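Local coordinates for thioesterase (Xanthomonas campestris pv. campestris, PDB 2FUJ), which probably hydrolyses fatty acyl-CoA thioesters as a hotdog-fold thioesterase that assembles into a tetramer, at the interface of chains A and B. Residues are numbered along the deposited sequence; one frame, centred on the assembly and turned at random. Chains: chain A/B, conserved hypothetical protein.

The interface of chains A and B. Residues chain A 20-23, 29, 32; chain B 20, 22-23, 29.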
# COMPACT_ATOMS: atom_id res chain seq x y z
N ARG A 20 -4.50 -0.89 -8.29
CA ARG A 20 -4.47 -0.31 -6.94
C ARG A 20 -3.41 0.80 -6.80
O ARG A 20 -3.41 1.54 -5.81
CB ARG A 20 -4.21 -1.42 -5.91
CG ARG A 20 -3.85 -0.96 -4.51
CD ARG A 20 -4.98 -0.17 -3.86
NE ARG A 20 -4.55 0.47 -2.63
CZ ARG A 20 -4.98 1.66 -2.22
NH1 ARG A 20 -5.86 2.34 -2.95
NH2 ARG A 20 -4.50 2.20 -1.11
N ASP A 21 -2.50 0.89 -7.77
CA ASP A 21 -1.45 1.90 -7.73
C ASP A 21 -2.02 3.30 -7.87
O ASP A 21 -1.42 4.28 -7.43
CB ASP A 21 -0.43 1.67 -8.85
CG ASP A 21 0.52 0.51 -8.58
OD1 ASP A 21 1.25 0.13 -9.51
OD2 ASP A 21 0.54 -0.03 -7.46
N MET A 22 -3.19 3.40 -8.51
CA MET A 22 -3.81 4.70 -8.70
C MET A 22 -4.54 5.17 -7.44
O MET A 22 -4.92 4.37 -6.60
CB MET A 22 -4.81 4.65 -9.87
CG MET A 22 -4.18 4.27 -11.22
SD MET A 22 -5.34 4.49 -12.62
CE MET A 22 -6.47 3.12 -12.33
N ASP A 23 -4.70 6.48 -7.32
CA ASP A 23 -5.41 7.03 -6.18
C ASP A 23 -6.75 7.59 -6.67
O ASP A 23 -7.09 7.47 -7.85
CB ASP A 23 -4.57 8.11 -5.48
CG ASP A 23 -4.17 9.24 -6.41
OD1 ASP A 23 -3.10 9.85 -6.17
OD2 ASP A 23 -4.91 9.52 -7.36
N ASN A 29 -0.40 7.03 -7.69
CA ASN A 29 -0.03 7.86 -6.54
C ASN A 29 1.47 8.16 -6.48
O ASN A 29 2.30 7.31 -6.78
CB ASN A 29 -0.49 7.16 -5.25
CG ASN A 29 -0.26 8.01 -4.02
OD1 ASN A 29 0.74 7.86 -3.32
ND2 ASN A 29 -1.19 8.93 -3.75
N LYS A 32 3.84 5.67 -4.86
CA LYS A 32 4.10 4.42 -5.56
C LYS A 32 5.35 4.52 -6.44
O LYS A 32 5.98 3.51 -6.75
CB LYS A 32 2.89 4.02 -6.40
CG LYS A 32 2.46 2.59 -6.16
CD LYS A 32 2.15 2.39 -4.68
CE LYS A 32 1.78 0.95 -4.38
NZ LYS A 32 2.89 0.02 -4.73
N ARG B 20 -4.92 8.04 0.93
CA ARG B 20 -4.36 7.01 0.04
C ARG B 20 -5.12 5.68 0.13
O ARG B 20 -4.93 4.80 -0.71
CB ARG B 20 -2.88 6.80 0.37
CG ARG B 20 -2.22 5.57 -0.24
CD ARG B 20 -2.21 5.63 -1.76
NE ARG B 20 -1.82 4.36 -2.35
CZ ARG B 20 -2.31 3.88 -3.48
NH1 ARG B 20 -3.23 4.56 -4.16
NH2 ARG B 20 -1.93 2.69 -3.92
N MET B 22 -8.17 5.22 -0.37
CA MET B 22 -9.15 5.15 -1.44
C MET B 22 -8.52 4.74 -2.76
O MET B 22 -7.32 4.93 -2.97
CB MET B 22 -9.87 6.50 -1.60
CG MET B 22 -10.63 6.97 -0.36
SD MET B 22 -11.67 8.43 -0.68
CE MET B 22 -10.43 9.71 -0.87
N ASP B 23 -9.33 4.17 -3.64
CA ASP B 23 -8.84 3.79 -4.96
C ASP B 23 -9.46 4.71 -6.00
O ASP B 23 -10.18 5.65 -5.66
CB ASP B 23 -9.16 2.31 -5.25
CG ASP B 23 -10.64 2.00 -5.16
OD1 ASP B 23 -10.98 0.84 -4.84
OD2 ASP B 23 -11.45 2.90 -5.42
N ASN B 29 -10.34 1.13 -0.70
CA ASN B 29 -10.13 -0.14 -1.40
C ASN B 29 -10.42 -1.37 -0.52
O ASN B 29 -10.12 -1.37 0.67
CB ASN B 29 -8.69 -0.20 -1.92
CG ASN B 29 -8.41 -1.43 -2.76
OD1 ASN B 29 -7.89 -2.43 -2.27
ND2 ASN B 29 -8.78 -1.36 -4.03
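In both A:Arg20 and B:Arg20, CG lies anti to the backbone N (chi1 167°) and the chain bends at chi2 (63°), which sends the two side chains across the two-fold axis, tip to tip. Their guanidinium groups stack with planes 1° apart, A:Arg20 CZ to B:Arg20 CZ 3.7 Å, and NH2 of each sits over the centre of the other. Two groups expected to carry like charge thus lie face to face, and the carbonyl oxygens at their edges presumably offset the repulsion. B:Arg20 NH2 donates to the backbone O of A:Arg20 at 2.7 Å; this oxygen lies close to the guanidinium plane, while the donor is tilted from the carbonyl plane. B:Arg20 NH1 reaches A:Met22 O at 3.0 Å; that oxygen lies in the guanidinium plane, but NH1 approaches from above the plane of its C=O, not along a lone pair. The twin bonds run from A:Arg20 to B:Arg20 O and B:Met22 O, and together the four fix the rotation of both groups. Beside the stack, the amide of A:Asn29 packs on the arginine's aliphatic stretch, CG 3.8 Å from B:Arg20 CD. A second-shell bond steadies this amide: A:Asn29 ND2 donates to the carboxylate A:Asp23 OD1 (3.2 Å), on its anti lone pair. A:Lys32 passes B:Arg20 at about a right angle, its NZ salt-bridged to A:Asp21 OD2. The arginines belong to 3-10 helices 19-21, which meet between two hotdog subunits; A:Asn29 precedes helix 30-47, and A:Lys32 lies in its first turn.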